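Long-range contact in mRNA interferase toxin YafQ (Escherichia coli, PDB 4MMG), which cleaves mRNA on the ribosome within lysine codons followed by G or A, arresting translation as the toxin of the DinJ-YafQ toxin-antitoxin system: residues W59-L73 and R83-G95. The protein carries 1 engineered substitution. Residues are numbered along the deposited sequence; the frame is centred on the assembly and turned at random.
Engineered in segment 83-95: Gln90 (natural residue His). With SO4 (sulfate ion), chain E.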
loop_
_atom_site.group_PDB
_atom_site.type_symbol
_atom_site.label_atom_id
_atom_site.label_comp_id
_atom_site.label_asym_id
_atom_site.label_seq_id
_atom_site.Cartn_x
_atom_site.Cartn_y
_atom_site.Cartn_z
ATOM N N TRP A 59 5.411 -9.908 -7.637
ATOM C CA TRP A 59 4.374 -8.925 -7.317
ATOM C C TRP A 59 3.624 -8.417 -8.544
ATOM O O TRP A 59 2.948 -7.386 -8.491
ATOM C CB TRP A 59 4.958 -7.753 -6.531
ATOM C CG TRP A 59 5.349 -8.083 -5.118
ATOM C CD1 TRP A 59 6.605 -8.030 -4.576
ATOM C CD2 TRP A 59 4.476 -8.498 -4.068
ATOM N NE1 TRP A 59 6.561 -8.391 -3.249
ATOM C CE2 TRP A 59 5.265 -8.687 -2.915
ATOM C CE3 TRP A 59 3.101 -8.728 -3.988
ATOM C CZ2 TRP A 59 4.720 -9.099 -1.698
ATOM C CZ3 TRP A 59 2.565 -9.146 -2.780
ATOM C CH2 TRP A 59 3.370 -9.321 -1.654
ATOM N N LYS A 60 3.728 -9.144 -9.649
ATOM C CA LYS A 60 2.983 -8.799 -10.857
ATOM C C LYS A 60 1.490 -8.655 -10.546
ATOM O O LYS A 60 0.929 -9.466 -9.811
ATOM C CB LYS A 60 3.205 -9.877 -11.925
ATOM C CG LYS A 60 2.529 -9.595 -13.258
ATOM C CD LYS A 60 2.822 -10.726 -14.243
ATOM C CE LYS A 60 1.851 -10.736 -15.414
ATOM N NZ LYS A 60 2.115 -9.643 -16.391
ATOM N N GLY A 61 0.873 -7.598 -11.071
ATOM C CA GLY A 61 -0.532 -7.325 -10.812
ATOM C C GLY A 61 -0.762 -6.339 -9.676
ATOM O O GLY A 61 -1.871 -5.818 -9.519
ATOM N N TYR A 62 0.279 -6.097 -8.883
ATOM C CA TYR A 62 0.217 -5.157 -7.760
ATOM C C TYR A 62 0.939 -3.849 -8.090
ATOM O O TYR A 62 1.598 -3.736 -9.134
ATOM C CB TYR A 62 0.838 -5.788 -6.508
ATOM C CG TYR A 62 0.060 -6.953 -5.929
ATOM C CD1 TYR A 62 0.243 -8.242 -6.406
ATOM C CD2 TYR A 62 -0.849 -6.758 -4.899
ATOM C CE1 TYR A 62 -0.457 -9.310 -5.864
ATOM C CE2 TYR A 62 -1.558 -7.811 -4.353
ATOM C CZ TYR A 62 -1.360 -9.086 -4.843
ATOM O OH TYR A 62 -2.063 -10.138 -4.293
ATOM N N ARG A 63 0.816 -2.876 -7.185
ATOM C CA ARG A 63 1.460 -1.569 -7.318
ATOM C C ARG A 63 2.231 -1.233 -6.044
ATOM O O ARG A 63 1.980 -1.822 -4.988
ATOM C CB ARG A 63 0.436 -0.469 -7.587
ATOM C CG ARG A 63 -0.448 -0.724 -8.796
ATOM C CD ARG A 63 -1.349 0.468 -9.107
ATOM N NE ARG A 63 -0.587 1.634 -9.562
ATOM C CZ ARG A 63 -0.156 1.795 -10.810
ATOM N NH1 ARG A 63 -0.412 0.867 -11.727
ATOM N NH2 ARG A 63 0.537 2.875 -11.144
ATOM N N ASP A 64 3.151 -0.279 -6.171
ATOM C CA ASP A 64 4.108 0.107 -5.142
ATOM C C ASP A 64 4.006 1.620 -4.973
ATOM O O ASP A 64 4.276 2.367 -5.923
ATOM C CB ASP A 64 5.520 -0.260 -5.646
ATOM C CG ASP A 64 6.644 0.096 -4.676
ATOM O OD1 ASP A 64 6.624 1.147 -4.000
ATOM O OD2 ASP A 64 7.625 -0.680 -4.643
ATOM N N ALA A 65 3.605 2.079 -3.786
ATOM C CA ALA A 65 3.684 3.507 -3.460
ATOM C C ALA A 65 4.609 3.704 -2.267
ATOM O O ALA A 65 4.596 2.901 -1.331
ATOM C CB ALA A 65 2.302 4.073 -3.154
ATOM N N HIS A 66 5.411 4.764 -2.291
ATOM C CA HIS A 66 6.312 5.042 -1.180
ATOM C C HIS A 66 5.651 5.974 -0.177
ATOM O O HIS A 66 5.325 7.119 -0.510
ATOM C CB HIS A 66 7.607 5.686 -1.683
ATOM C CG HIS A 66 8.646 4.707 -2.136
ATOM N ND1 HIS A 66 8.530 3.977 -3.302
ATOM C CD2 HIS A 66 9.837 4.357 -1.590
ATOM C CE1 HIS A 66 9.605 3.225 -3.454
ATOM N NE2 HIS A 66 10.410 3.430 -2.427
ATOM N N VAL A 67 5.424 5.485 1.040
ATOM C CA VAL A 67 4.990 6.355 2.130
ATOM C C VAL A 67 6.170 7.237 2.556
ATOM O O VAL A 67 6.005 8.423 2.849
ATOM C CB VAL A 67 4.458 5.528 3.326
ATOM C CG1 VAL A 67 3.854 6.455 4.389
ATOM C CG2 VAL A 67 3.439 4.498 2.851
ATOM N N GLU A 68 7.352 6.630 2.591
ATOM C CA GLU A 68 8.620 7.292 2.928
ATOM C C GLU A 68 9.691 6.596 2.086
ATOM O O GLU A 68 9.395 5.596 1.438
ATOM C CB GLU A 68 8.923 7.119 4.418
ATOM C CG GLU A 68 7.895 7.756 5.326
ATOM C CD GLU A 68 8.133 7.465 6.791
ATOM O OE1 GLU A 68 9.069 6.693 7.121
ATOM O OE2 GLU A 68 7.372 8.017 7.615
ATOM N N PRO A 69 10.940 7.107 2.080
ATOM C CA PRO A 69 11.915 6.457 1.194
ATOM C C PRO A 69 12.106 4.956 1.440
ATOM O O PRO A 69 12.362 4.220 0.485
ATOM C CB PRO A 69 13.205 7.221 1.492
ATOM C CG PRO A 69 12.725 8.592 1.815
ATOM C CD PRO A 69 11.467 8.373 2.626
ATOM N N ASP A 70 11.975 4.505 2.683
ATOM C CA ASP A 70 12.052 3.068 2.961
ATOM C C ASP A 70 10.812 2.568 3.692
ATOM O O ASP A 70 10.895 1.711 4.574
ATOM C CB ASP A 70 13.329 2.722 3.739
ATOM C CG ASP A 70 13.617 1.221 3.770
ATOM O OD1 ASP A 70 13.301 0.517 2.779
ATOM O OD2 ASP A 70 14.162 0.737 4.791
ATOM N N TRP A 71 9.654 3.095 3.308
ATOM C CA TRP A 71 8.384 2.564 3.784
ATOM C C TRP A 71 7.455 2.494 2.590
ATOM O O TRP A 71 7.032 3.526 2.058
ATOM C CB TRP A 71 7.793 3.465 4.862
ATOM C CG TRP A 71 6.528 2.941 5.504
ATOM C CD1 TRP A 71 5.947 1.717 5.318
ATOM C CD2 TRP A 71 5.707 3.633 6.455
ATOM N NE1 TRP A 71 4.813 1.604 6.102
ATOM C CE2 TRP A 71 4.647 2.768 6.806
ATOM C CE3 TRP A 71 5.768 4.899 7.046
ATOM C CZ2 TRP A 71 3.654 3.137 7.713
ATOM C CZ3 TRP A 71 4.775 5.267 7.948
ATOM C CH2 TRP A 71 3.736 4.386 8.274
ATOM N N ILE A 72 7.160 1.267 2.172
ATOM C CA ILE A 72 6.414 0.972 0.954
ATOM C C ILE A 72 5.036 0.442 1.300
ATOM O O ILE A 72 4.884 -0.287 2.289
ATOM C CB ILE A 72 7.116 -0.152 0.177
ATOM C CG1 ILE A 72 8.579 0.179 -0.047
ATOM C CG2 ILE A 72 6.401 -0.440 -1.153
ATOM C CD1 ILE A 72 8.735 1.265 -0.979
ATOM N N LEU A 73 4.050 0.793 0.479
ATOM C CA LEU A 73 2.748 0.138 0.477
ATOM C C LEU A 73 2.604 -0.632 -0.828
ATOM O O LEU A 73 2.746 -0.047 -1.907
ATOM C CB LEU A 73 1.626 1.165 0.583
ATOM C CG LEU A 73 0.225 0.589 0.334
ATOM C CD1 LEU A 73 -0.168 -0.340 1.460
ATOM C CD2 LEU A 73 -0.830 1.679 0.153
ATOM N N ARG A 83 -7.144 -3.680 -2.847
ATOM C CA ARG A 83 -6.648 -4.601 -1.830
ATOM C C ARG A 83 -5.311 -4.124 -1.266
ATOM O O ARG A 83 -4.319 -4.004 -1.989
ATOM C CB ARG A 83 -6.507 -6.013 -2.403
ATOM C CG ARG A 83 -5.934 -7.033 -1.434
ATOM C CD ARG A 83 -5.987 -8.427 -2.054
ATOM N NE ARG A 83 -5.522 -9.462 -1.140
ATOM C CZ ARG A 83 -6.319 -10.164 -0.336
ATOM N NH1 ARG A 83 -7.630 -9.942 -0.329
ATOM N NH2 ARG A 83 -5.805 -11.091 0.465
ATOM N N PHE A 84 -5.302 -3.827 0.029
ATOM C CA PHE A 84 -4.064 -3.499 0.724
ATOM C C PHE A 84 -3.329 -4.793 1.050
ATOM O O PHE A 84 -3.834 -5.632 1.797
ATOM C CB PHE A 84 -4.378 -2.675 1.970
ATOM C CG PHE A 84 -4.999 -1.348 1.652
ATOM C CD1 PHE A 84 -4.228 -0.320 1.139
ATOM C CD2 PHE A 84 -6.354 -1.140 1.834
ATOM C CE1 PHE A 84 -4.792 0.904 0.830
ATOM C CE2 PHE A 84 -6.934 0.077 1.527
ATOM C CZ PHE A 84 -6.148 1.108 1.025
ATOM N N GLU A 85 -2.140 -4.965 0.479
ATOM C CA GLU A 85 -1.469 -6.265 0.494
ATOM C C GLU A 85 -0.338 -6.406 1.508
ATOM O O GLU A 85 -0.326 -7.358 2.292
ATOM C CB GLU A 85 -0.979 -6.619 -0.911
ATOM C CG GLU A 85 -0.481 -8.036 -1.049
ATOM C CD GLU A 85 -1.583 -9.075 -0.905
ATOM O OE1 GLU A 85 -2.777 -8.737 -1.050
ATOM O OE2 GLU A 85 -1.242 -10.257 -0.645
ATOM N N ARG A 86 0.629 -5.493 1.466
ATOM C CA ARG A 86 1.730 -5.474 2.428
ATOM C C ARG A 86 2.182 -4.049 2.670
ATOM O O ARG A 86 1.971 -3.169 1.829
ATOM C CB ARG A 86 2.936 -6.284 1.927
ATOM C CG ARG A 86 2.746 -7.795 1.952
ATOM C CD ARG A 86 4.028 -8.513 2.337
ATOM N NE ARG A 86 4.447 -8.196 3.701
ATOM C CZ ARG A 86 5.605 -8.573 4.233
ATOM N NH1 ARG A 86 6.473 -9.270 3.514
ATOM N NH2 ARG A 86 5.905 -8.231 5.476
ATOM N N THR A 87 2.809 -3.823 3.817
ATOM C CA THR A 87 3.518 -2.571 4.044
ATOM C C THR A 87 4.754 -2.804 4.907
ATOM O O THR A 87 4.743 -3.646 5.808
ATOM C CB THR A 87 2.592 -1.470 4.629
ATOM O OG1 THR A 87 3.272 -0.213 4.600
ATOM C CG2 THR A 87 2.187 -1.784 6.061
ATOM N N GLY A 88 5.831 -2.085 4.609
ATOM C CA GLY A 88 7.063 -2.234 5.357
ATOM C C GLY A 88 8.245 -1.717 4.568
ATOM O O GLY A 88 8.088 -0.929 3.638
ATOM N N THR A 89 9.437 -2.171 4.936
ATOM C CA THR A 89 10.648 -1.763 4.246
ATOM C C THR A 89 10.732 -2.443 2.892
ATOM O O THR A 89 10.079 -3.459 2.643
ATOM C CB THR A 89 11.917 -2.130 5.035
ATOM O OG1 THR A 89 12.006 -3.553 5.144
ATOM C CG2 THR A 89 11.911 -1.501 6.429
ATOM N N GLN A 90 11.559 -1.892 2.017
ATOM C CA GLN A 90 11.799 -2.525 0.734
ATOM C C GLN A 90 12.399 -3.922 0.921
ATOM O O GLN A 90 12.025 -4.864 0.224
ATOM C CB GLN A 90 12.730 -1.650 -0.092
ATOM C CG GLN A 90 12.936 -2.142 -1.505
ATOM C CD GLN A 90 13.568 -1.082 -2.373
ATOM O OE1 GLN A 90 12.872 -0.246 -2.957
ATOM N NE2 GLN A 90 14.889 -1.098 -2.455
ATOM N N ALA A 91 13.316 -4.062 1.873
ATOM C CA ALA A 91 13.942 -5.355 2.145
ATOM C C ALA A 91 12.927 -6.397 2.596
ATOM O O ALA A 91 12.958 -7.543 2.137
ATOM C CB ALA A 91 15.043 -5.202 3.187
ATOM N N ALA A 92 12.029 -6.010 3.496
ATOM C CA ALA A 92 11.031 -6.943 4.009
ATOM C C ALA A 92 10.061 -7.390 2.921
ATOM O O ALA A 92 9.691 -8.569 2.853
ATOM C CB ALA A 92 10.270 -6.325 5.179
ATOM N N LEU A 93 9.669 -6.457 2.060
ATOM C CA LEU A 93 8.614 -6.718 1.084
ATOM C C LEU A 93 9.137 -7.384 -0.189
ATOM O O LEU A 93 8.401 -8.127 -0.849
ATOM C CB LEU A 93 7.874 -5.419 0.742
ATOM C CG LEU A 93 6.644 -5.112 1.604
ATOM C CD1 LEU A 93 6.918 -5.232 3.105
ATOM C CD2 LEU A 93 6.079 -3.732 1.259
ATOM N N PHE A 94 10.394 -7.118 -0.537
ATOM C CA PHE A 94 10.932 -7.601 -1.810
ATOM C C PHE A 94 12.105 -8.564 -1.688
ATOM O O PHE A 94 12.343 -9.348 -2.605
ATOM C CB PHE A 94 11.375 -6.427 -2.683
ATOM C CG PHE A 94 10.252 -5.531 -3.107
ATOM C CD1 PHE A 94 9.517 -5.810 -4.246
ATOM C CD2 PHE A 94 9.938 -4.405 -2.367
ATOM C CE1 PHE A 94 8.483 -4.977 -4.639
ATOM C CE2 PHE A 94 8.905 -3.568 -2.751
ATOM C CZ PHE A 94 8.177 -3.862 -3.885
ATOM N N GLY A 95 12.852 -8.498 -0.595
ATOM C CA GLY A 95 14.082 -9.272 -0.498
ATOM C C GLY A 95 13.870 -10.778 -0.523
ATOM O O GLY A 95 12.894 -11.294 0.026
HETATM S S SO4 E . -3.045 -13.329 0.125
HETATM O O1 SO4 E . -1.631 -13.651 -0.052
HETATM O O2 SO4 E . -3.305 -11.962 -0.334
HETATM O O3 SO4 E . -3.385 -13.467 1.540
HETATM O O4 SO4 E . -3.854 -14.254 -0.662
HETATM O O HOH W 1 12.861 2.078 -1.704
HETATM O O HOH W 2 14.899 -1.842 3.165
#
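Ile72 and Gly88 form an antiparallel hydrogen-bonded pair where strands 71-77 and 81-88, a hairpin in the middle of the RelE-type sheet, lie side by side; beyond Gly88 the C-terminal helix 90-94 folds back over the Ile72 face. Ile72 N reaches Gly88 O at 2.8 Å, and Gly88 N returns a bond to Ile72 O. Ile72 O takes a second donor, Thr87 OG1, at 2.8 Å, above the carbonyl plane. The Thr87 hydroxyl, swung away from its backbone N (chi1 -170°), also accepts a weak, bent bond from the indole NE1 of Trp71.

On the Ile72 face, Leu93 CD2 packs on Ile72 CB (3.9 Å), while the Phe94 ring presents its edge to Ile72 CG2 and meets the indole of Trp59 obliquely, Phe94 CE1 lying 3.6 Å from Trp59 CD1. Trp59 NE1 then donates to Leu93 O at 3.0 Å, close to the indole plane, tying the type II turn that starts at Trp59 to the C-terminal helix. Farther along, Glu85 CG is wedged against Trp59 CZ3 and Tyr62 CE2 (3.5 Å to the latter), its carboxylate salt-bridged to Arg83.

At the helix start, Asp70 OD1 receives Gln90 N on its syn side in a nearly straight bond (169°), and Thr89 OG1 caps Ala92 N. Gln90 is engineered, replacing the histidine inferred to be the proton donor; a water links its OE1 to His66 NE2. Asp70's negative charge at the helix N-terminus probably interacts favourably with the helix dipole; polar bonds at both helix ends and an apolar middle are consistent with the helix, and with it the inferred active-site position, being held in place against the sheet.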